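Local coordinates for argonaute protein (PDB 5I4A) that uses short 5'-hydroxyl guide RNAs to bind complementary single-stranded DNA or RNA targets and cleave them, with manganese as the preferred metal for DNA, at residues A[511-516]-A[591-596]; A[19-24]-A[74-79]; A[295-300]-A[337-342]. All blocks are in the same frame, centred on the assembly; numbering follows the deposited sequence.

Contact 1. Residues A[511-516]-A[591-596]; sequences PENVFI and TDYTIE
Four side chains carry this contact between the start of strand 513-519 and the turn that leads into helix 595-605: N513 lies between T591 and Y593, and the ring of F515 comes up to the same tyrosine. N513 points toward the turn with CG anti to its carbonyl carbon (chi1 -47°), which brings both branches of the amide against it. On one branch OD1 approaches the carbon skeleton of T591, 3.5 Å from its CB, and has no polar partner in the model although it is buried here. On the other, ND2 stands 3.7 Å from CE2 of Y593, the amide and ring planes being 56° apart, so the two groups cross obliquely. The same ND2 is hydrogen-bonded to OD1 of N443, whose ND2 in turn meets the hydroxyl of Y593; N443 thus probably holds both the turn of the amide and the end of the phenol. F515 reaches the tyrosine with its tip, CZ lying 3.9 Å from CD2 of Y593, and the two side chains cross at about a right angle. Within the turn a weak hydrogen bond of 3.3 Å from Y593 N to T591 OG1 closes an ST turn around D592, and N589 bonds the same threonine hydroxyl group. T594 then takes the N-cap position of helix 595-605, on which F515 and Y593 also pack. The arrangement belongs to the RNase H fold of the PIWI domain, where a helix is laid against the central mixed sheet.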
# COMPACT_ATOMS: atom_id res chain seq x y z
N PRO A 511 -9.92 -19.62 19.47
CA PRO A 511 -9.86 -18.19 19.78
C PRO A 511 -11.24 -17.69 20.18
O PRO A 511 -12.24 -18.03 19.56
CB PRO A 511 -9.40 -17.56 18.46
CG PRO A 511 -9.82 -18.53 17.41
CD PRO A 511 -9.71 -19.89 18.04
N GLU A 512 -11.27 -16.91 21.25
CA GLU A 512 -12.56 -16.35 21.67
C GLU A 512 -13.05 -15.31 20.68
O GLU A 512 -14.26 -15.19 20.45
CB GLU A 512 -12.45 -15.76 23.07
CG GLU A 512 -13.77 -15.74 23.80
CD GLU A 512 -14.47 -17.09 23.75
OE1 GLU A 512 -14.05 -18.00 24.50
OE2 GLU A 512 -15.41 -17.25 22.95
N ASN A 513 -12.14 -14.57 20.06
CA ASN A 513 -12.48 -13.56 19.07
C ASN A 513 -11.56 -13.70 17.86
O ASN A 513 -10.41 -14.12 17.99
CB ASN A 513 -12.38 -12.15 19.65
CG ASN A 513 -13.06 -12.03 21.00
OD1 ASN A 513 -14.28 -11.92 21.08
ND2 ASN A 513 -12.27 -12.05 22.07
N VAL A 514 -12.09 -13.36 16.69
CA VAL A 514 -11.36 -13.47 15.43
C VAL A 514 -11.47 -12.15 14.69
O VAL A 514 -12.58 -11.73 14.33
CB VAL A 514 -11.88 -14.63 14.57
CG1 VAL A 514 -11.12 -14.69 13.25
CG2 VAL A 514 -11.75 -15.95 15.31
N PHE A 515 -10.34 -11.50 14.45
CA PHE A 515 -10.27 -10.24 13.73
C PHE A 515 -9.93 -10.53 12.28
O PHE A 515 -8.86 -11.08 11.99
CB PHE A 515 -9.23 -9.31 14.35
CG PHE A 515 -9.59 -8.82 15.72
CD1 PHE A 515 -9.63 -9.69 16.80
CD2 PHE A 515 -9.85 -7.47 15.95
CE1 PHE A 515 -9.95 -9.24 18.07
CE2 PHE A 515 -10.17 -7.02 17.22
CZ PHE A 515 -10.22 -7.90 18.27
N ILE A 516 -10.83 -10.18 11.37
CA ILE A 516 -10.62 -10.36 9.93
C ILE A 516 -10.40 -8.97 9.34
O ILE A 516 -11.34 -8.19 9.19
CB ILE A 516 -11.78 -11.08 9.26
CG1 ILE A 516 -11.94 -12.50 9.82
CG2 ILE A 516 -11.57 -11.14 7.75
CD1 ILE A 516 -12.90 -12.58 10.99
N THR A 591 -18.07 -9.32 18.63
CA THR A 591 -17.19 -9.55 19.77
C THR A 591 -17.70 -8.76 20.97
O THR A 591 -18.59 -7.91 20.87
CB THR A 591 -15.75 -9.15 19.46
OG1 THR A 591 -15.67 -7.74 19.24
CG2 THR A 591 -15.22 -9.88 18.23
N ASP A 592 -17.12 -9.05 22.14
CA ASP A 592 -17.40 -8.29 23.35
C ASP A 592 -16.59 -7.00 23.43
O ASP A 592 -16.70 -6.27 24.43
CB ASP A 592 -17.14 -9.16 24.58
CG ASP A 592 -17.99 -10.42 24.58
OD1 ASP A 592 -19.10 -10.39 24.00
OD2 ASP A 592 -17.56 -11.43 25.16
N TYR A 593 -15.79 -6.71 22.42
CA TYR A 593 -15.04 -5.46 22.37
C TYR A 593 -15.89 -4.36 21.77
O TYR A 593 -16.70 -4.60 20.86
CB TYR A 593 -13.77 -5.63 21.53
CG TYR A 593 -12.71 -6.50 22.15
CD1 TYR A 593 -12.05 -6.10 23.30
CD2 TYR A 593 -12.34 -7.70 21.56
CE1 TYR A 593 -11.06 -6.88 23.86
CE2 TYR A 593 -11.35 -8.49 22.12
CZ TYR A 593 -10.72 -8.08 23.27
OH TYR A 593 -9.73 -8.86 23.83
N THR A 594 -15.72 -3.15 22.28
CA THR A 594 -16.31 -1.99 21.65
C THR A 594 -15.54 -1.65 20.37
O THR A 594 -14.43 -2.13 20.15
CB THR A 594 -16.31 -0.79 22.59
OG1 THR A 594 -14.97 -0.30 22.74
CG2 THR A 594 -16.86 -1.18 23.95
N ILE A 595 -16.16 -0.81 19.53
CA ILE A 595 -15.48 -0.34 18.33
C ILE A 595 -14.16 0.32 18.70
O ILE A 595 -13.10 0.01 18.14
CB ILE A 595 -16.38 0.62 17.54
CG1 ILE A 595 -17.69 -0.08 17.14
CG2 ILE A 595 -15.67 1.14 16.30
CD1 ILE A 595 -17.48 -1.38 16.40
N GLU A 596 -14.19 1.21 19.70
CA GLU A 596 -12.99 1.91 20.13
C GLU A 596 -11.88 0.94 20.52
O GLU A 596 -10.71 1.16 20.21
CB GLU A 596 -13.31 2.84 21.31
CG GLU A 596 -14.25 3.99 20.98
CD GLU A 596 -15.72 3.59 21.03
OE1 GLU A 596 -16.01 2.42 21.34
OE2 GLU A 596 -16.58 4.46 20.77

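Contact 2. Residues A[19-24]-A[74-79]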
# COMPACT_ATOMS: atom_id res chain seq x y z
N ARG A 19 -32.70 9.86 -14.50
CA ARG A 19 -32.29 9.21 -15.74
C ARG A 19 -33.14 9.72 -16.88
O ARG A 19 -34.36 9.51 -16.90
CB ARG A 19 -32.39 7.69 -15.62
CG ARG A 19 -31.95 6.95 -16.88
CD ARG A 19 -31.49 5.53 -16.60
NE ARG A 19 -32.45 4.76 -15.82
CZ ARG A 19 -32.15 4.10 -14.70
NH1 ARG A 19 -30.91 4.11 -14.24
NH2 ARG A 19 -33.09 3.43 -14.05
N LEU A 20 -32.51 10.39 -17.84
CA LEU A 20 -33.17 10.95 -19.01
C LEU A 20 -32.87 10.10 -20.23
O LEU A 20 -31.82 9.47 -20.32
CB LEU A 20 -32.71 12.39 -19.26
CG LEU A 20 -32.76 13.34 -18.07
CD1 LEU A 20 -32.23 14.71 -18.46
CD2 LEU A 20 -34.17 13.45 -17.54
N TYR A 21 -33.81 10.08 -21.18
CA TYR A 21 -33.72 9.24 -22.36
C TYR A 21 -33.77 10.09 -23.62
O TYR A 21 -34.41 11.14 -23.67
CB TYR A 21 -34.84 8.20 -22.39
CG TYR A 21 -34.71 7.12 -21.34
CD1 TYR A 21 -35.18 7.32 -20.05
CD2 TYR A 21 -34.10 5.91 -21.65
CE1 TYR A 21 -35.06 6.33 -19.09
CE2 TYR A 21 -33.98 4.92 -20.69
CZ TYR A 21 -34.46 5.13 -19.42
OH TYR A 21 -34.34 4.15 -18.46
N PHE A 22 -33.08 9.60 -24.66
CA PHE A 22 -33.03 10.26 -25.96
C PHE A 22 -33.09 9.20 -27.05
O PHE A 22 -32.64 8.07 -26.86
CB PHE A 22 -31.75 11.10 -26.11
CG PHE A 22 -31.57 12.13 -25.03
CD1 PHE A 22 -30.95 11.79 -23.83
CD2 PHE A 22 -32.01 13.43 -25.21
CE1 PHE A 22 -30.79 12.73 -22.84
CE2 PHE A 22 -31.85 14.37 -24.21
CZ PHE A 22 -31.24 14.02 -23.03
N TYR A 23 -33.66 9.58 -28.19
CA TYR A 23 -33.74 8.67 -29.33
C TYR A 23 -33.38 9.40 -30.61
O TYR A 23 -33.88 10.50 -30.86
CB TYR A 23 -35.14 8.05 -29.46
CG TYR A 23 -35.24 7.15 -30.68
CD1 TYR A 23 -34.68 5.88 -30.67
CD2 TYR A 23 -35.86 7.59 -31.84
CE1 TYR A 23 -34.75 5.06 -31.78
CE2 TYR A 23 -35.93 6.78 -32.95
CZ TYR A 23 -35.38 5.52 -32.92
OH TYR A 23 -35.45 4.71 -34.02
N ASN A 24 -32.53 8.78 -31.42
CA ASN A 24 -32.08 9.35 -32.69
C ASN A 24 -32.27 8.29 -33.77
O ASN A 24 -31.60 7.23 -33.73
CB ASN A 24 -30.62 9.80 -32.61
CG ASN A 24 -30.18 10.59 -33.83
OD1 ASN A 24 -30.69 10.41 -34.93
ND2 ASN A 24 -29.21 11.48 -33.63
N LYS A 74 -39.73 9.42 -21.53
CA LYS A 74 -39.39 8.58 -20.38
C LYS A 74 -38.40 9.27 -19.46
O LYS A 74 -37.37 9.80 -19.90
CB LYS A 74 -38.82 7.25 -20.87
CG LYS A 74 -38.70 6.17 -19.80
CD LYS A 74 -38.02 4.93 -20.36
CE LYS A 74 -38.28 3.71 -19.49
NZ LYS A 74 -37.66 2.49 -20.07
N GLU A 75 -38.71 9.27 -18.16
CA GLU A 75 -37.83 9.77 -17.13
C GLU A 75 -37.97 8.90 -15.89
O GLU A 75 -39.04 8.37 -15.61
CB GLU A 75 -38.12 11.23 -16.76
CG GLU A 75 -37.57 12.25 -17.74
CD GLU A 75 -37.70 13.67 -17.23
OE1 GLU A 75 -38.06 13.84 -16.05
OE2 GLU A 75 -37.43 14.61 -18.01
N GLU A 76 -36.87 8.77 -15.15
CA GLU A 76 -36.84 7.93 -13.97
C GLU A 76 -36.07 8.63 -12.86
O GLU A 76 -35.09 9.34 -13.12
CB GLU A 76 -36.22 6.56 -14.27
CG GLU A 76 -37.04 5.73 -15.24
CD GLU A 76 -36.23 4.66 -15.94
OE1 GLU A 76 -35.03 4.90 -16.19
OE2 GLU A 76 -36.78 3.58 -16.24
N ILE A 77 -36.53 8.44 -11.63
CA ILE A 77 -35.92 9.03 -10.45
C ILE A 77 -35.59 7.90 -9.49
O ILE A 77 -36.48 7.16 -9.06
CB ILE A 77 -36.84 10.07 -9.79
CG1 ILE A 77 -36.90 11.33 -10.65
CG2 ILE A 77 -36.37 10.38 -8.38
CD1 ILE A 77 -38.27 11.96 -10.74
N ILE A 78 -34.31 7.75 -9.17
CA ILE A 78 -33.83 6.71 -8.27
C ILE A 78 -33.29 7.38 -7.02
O ILE A 78 -32.33 8.16 -7.09
CB ILE A 78 -32.74 5.84 -8.94
CG1 ILE A 78 -33.11 5.54 -10.39
CG2 ILE A 78 -32.54 4.55 -8.16
CD1 ILE A 78 -34.38 4.73 -10.56
N LYS A 79 -33.91 7.09 -5.88
CA LYS A 79 -33.44 7.64 -4.62
C LYS A 79 -32.14 6.96 -4.20
O LYS A 79 -31.92 5.77 -4.48
CB LYS A 79 -34.49 7.46 -3.53
CG LYS A 79 -35.82 8.08 -3.87
CD LYS A 79 -36.89 7.55 -2.95
CE LYS A 79 -38.16 8.37 -3.05
NZ LYS A 79 -38.98 8.14 -1.85
O HOH W 1 -36.09 11.85 -21.22
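Strands 16-22 and 74-79 are antiparallel neighbours in the four-stranded sheet of the N-terminal domain, with 74-79 as an outermost strand; the short segment axes run at 162° and approach to 5.1 Å. The firm register is the hydrogen-bonded pair R19 and E76: R19 N gives a nearly straight bond of 2.8 Å to E76 O, and E76 N returns one of 3.1 Å to R19 O. The tight part of the contact lies on the face that bears these two side chains. R19 extends with CG anti to its backbone N and bends at chi3 (51°), which turns NE to E76 OE1 at 2.6 Å in a salt bridge. OE1 is met nearly along its C-O axis and lies close to the guanidinium plane, while the carboxylate stands almost perpendicular to that plane. Y21 OH donates to the same OE1 from above the carboxylate plane. Two donors on one oxygen, one of them cationic, would probably favour the ionised carboxylate; E54 holds NH1 of the arginine through a second salt bridge. K74, though solvent-exposed, also packs closely: its extended chain crosses the tyrosine, with CD 3.6 Å from the centroid of the Y21 ring in a CH-pi contact over one face. The face of L20 and exposed E75 is looser. There the two side chains merely run side by side without a hydrogen bond, L20 CD2 being 3.5 Å from E75 OE2, an oxygen paired with K71. Where the direct backbone pairing gives way, a water accepts from Y21 N and lies within hydrogen-bonding distance of K74 O. The shortest hydrogen bond between the two segments is Y21 OH to E76 OE1, at 2.5 Å.

Contact 3. Residues A[295-300]-A[337-342]; sequences PLKAIF and KVEFLR
Two parallel strands of the Mid-domain sheet, 295-302 and 337-340, meet here in register, their short axes 4.7 Å apart at 19°. Four backbone bonds join them, running from one side and then the other. L296 N reaches K337 O at 2.8 Å, nearly along the C=O axis, and E339 N reaches L296 O in the same way. A298 N then bonds E339 O, and the longest, from L341 N to A298 O at 3.2 Å, carries the pairing past the end of strand 337-340. One face bears L296, V338, A298 and F340. F340 has CG anti to its carbonyl carbon (chi1 -64°), which places CE1 of its ring 3.8 Å from A298 CB. F300 meets it with CE1 at 3.4 Å from F340 CD1; the planes are 30° apart and slid so far that the rings barely overlap. F319 touches both rings, edge-to-face with F300. An alanine in place of F340 would remove this ring and would probably loosen the packing of A298, F300 and F319. On the other face K297 and E339 lie side by side, K297 CG being 3.9 Å from E339 OE2, but the lysine NZ forms its salt bridge with D371. Helices fill most of the chain between these parallel neighbours, the pattern of a beta-alpha-beta crossover in the Rossmann-like Mid domain of Argonautes.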
# COMPACT_ATOMS: atom_id res chain seq x y z
N PRO A 295 21.25 -19.16 21.12
CA PRO A 295 22.51 -18.92 20.39
C PRO A 295 22.24 -18.32 19.02
O PRO A 295 21.25 -18.63 18.36
CB PRO A 295 23.11 -20.32 20.28
CG PRO A 295 21.93 -21.23 20.26
CD PRO A 295 20.90 -20.59 21.16
N LEU A 296 23.15 -17.43 18.61
CA LEU A 296 23.16 -16.88 17.26
C LEU A 296 24.25 -17.61 16.48
O LEU A 296 25.44 -17.42 16.73
CB LEU A 296 23.41 -15.38 17.29
CG LEU A 296 23.47 -14.68 15.93
CD1 LEU A 296 22.17 -14.88 15.16
CD2 LEU A 296 23.77 -13.19 16.10
N LYS A 297 23.83 -18.45 15.54
CA LYS A 297 24.73 -19.25 14.73
C LYS A 297 24.67 -18.78 13.28
O LYS A 297 23.60 -18.41 12.78
CB LYS A 297 24.37 -20.74 14.82
CG LYS A 297 24.51 -21.31 16.23
CD LYS A 297 24.08 -22.77 16.30
CE LYS A 297 22.60 -22.93 16.02
NZ LYS A 297 22.13 -24.32 16.25
N ALA A 298 25.82 -18.78 12.60
CA ALA A 298 25.87 -18.20 11.27
C ALA A 298 27.03 -18.78 10.47
O ALA A 298 28.03 -19.24 11.03
CB ALA A 298 26.00 -16.67 11.34
N ILE A 299 26.88 -18.75 9.15
CA ILE A 299 27.95 -19.02 8.20
C ILE A 299 27.89 -17.96 7.11
O ILE A 299 26.91 -17.22 6.99
CB ILE A 299 27.87 -20.44 7.58
CG1 ILE A 299 26.51 -20.66 6.91
CG2 ILE A 299 28.15 -21.51 8.63
CD1 ILE A 299 26.39 -21.99 6.21
N PHE A 300 28.96 -17.88 6.31
CA PHE A 300 29.14 -16.82 5.33
C PHE A 300 29.13 -17.39 3.91
O PHE A 300 29.70 -18.45 3.66
CB PHE A 300 30.45 -16.06 5.56
CG PHE A 300 30.54 -15.38 6.90
CD1 PHE A 300 31.04 -16.05 8.00
CD2 PHE A 300 30.14 -14.06 7.04
CE1 PHE A 300 31.13 -15.41 9.23
CE2 PHE A 300 30.23 -13.42 8.27
CZ PHE A 300 30.72 -14.10 9.36
N LYS A 337 25.09 -16.72 22.96
CA LYS A 337 26.42 -16.69 22.37
C LYS A 337 26.31 -16.52 20.86
O LYS A 337 25.25 -16.72 20.26
CB LYS A 337 27.21 -17.96 22.71
CG LYS A 337 26.57 -19.20 22.14
CD LYS A 337 27.31 -20.46 22.54
CE LYS A 337 27.00 -21.57 21.59
NZ LYS A 337 27.52 -22.87 22.10
N VAL A 338 27.44 -16.15 20.26
CA VAL A 338 27.58 -16.04 18.81
C VAL A 338 28.54 -17.13 18.36
O VAL A 338 29.63 -17.28 18.92
CB VAL A 338 28.09 -14.65 18.39
CG1 VAL A 338 28.16 -14.55 16.87
CG2 VAL A 338 27.19 -13.57 18.96
N GLU A 339 28.13 -17.91 17.36
CA GLU A 339 28.91 -19.06 16.91
C GLU A 339 28.90 -19.11 15.40
O GLU A 339 27.84 -19.18 14.78
CB GLU A 339 28.34 -20.35 17.49
CG GLU A 339 29.06 -21.60 17.03
CD GLU A 339 28.51 -22.86 17.67
OE1 GLU A 339 29.14 -23.93 17.52
OE2 GLU A 339 27.46 -22.77 18.34
N PHE A 340 30.08 -19.07 14.80
CA PHE A 340 30.23 -19.24 13.36
C PHE A 340 30.65 -20.68 13.10
O PHE A 340 31.78 -21.07 13.43
CB PHE A 340 31.23 -18.23 12.80
CG PHE A 340 30.78 -16.81 12.96
CD1 PHE A 340 29.76 -16.31 12.18
CD2 PHE A 340 31.36 -15.98 13.91
CE1 PHE A 340 29.32 -15.00 12.32
CE2 PHE A 340 30.93 -14.68 14.06
CZ PHE A 340 29.91 -14.19 13.27
N LEU A 341 29.73 -21.47 12.56
CA LEU A 341 29.99 -22.88 12.32
C LEU A 341 31.03 -23.04 11.23
O LEU A 341 31.01 -22.34 10.21
CB LEU A 341 28.70 -23.59 11.91
CG LEU A 341 27.43 -23.28 12.70
CD1 LEU A 341 26.26 -24.06 12.12
CD2 LEU A 341 27.62 -23.62 14.17
N ARG A 342 31.95 -23.98 11.43
CA ARG A 342 32.99 -24.25 10.44
C ARG A 342 32.94 -25.70 10.00
O ARG A 342 32.74 -26.61 10.81
CB ARG A 342 34.38 -23.89 10.99
CG ARG A 342 34.56 -24.15 12.47
CD ARG A 342 35.72 -23.34 13.02
NE ARG A 342 36.98 -23.64 12.34
CZ ARG A 342 37.68 -24.76 12.53
NH1 ARG A 342 37.23 -25.68 13.38
NH2 ARG A 342 38.81 -24.96 11.88

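In the fold
Along the chain contact 2 comes first, in the N-terminal domain, then contact 3, at the L2-to-Mid boundary, and last contact 1, in PIWI. Contacts 2 and 3 each pair two strands, in an antiparallel and a parallel sheet; contact 1 sets a strand of the mixed sheet against the turn into helix 595-605. Contacts 2 and 3 lie on opposite sides of the chain's centre, their centres 75 Å apart; the centre of contact 1 is 46 Å from that of contact 2 and 42 Å from that of contact 3. None touches another; contact 2 lies in the PAZ lobe, contact 1 and nearly all of contact 3 in the PIWI lobe, all away from the catalytic residues.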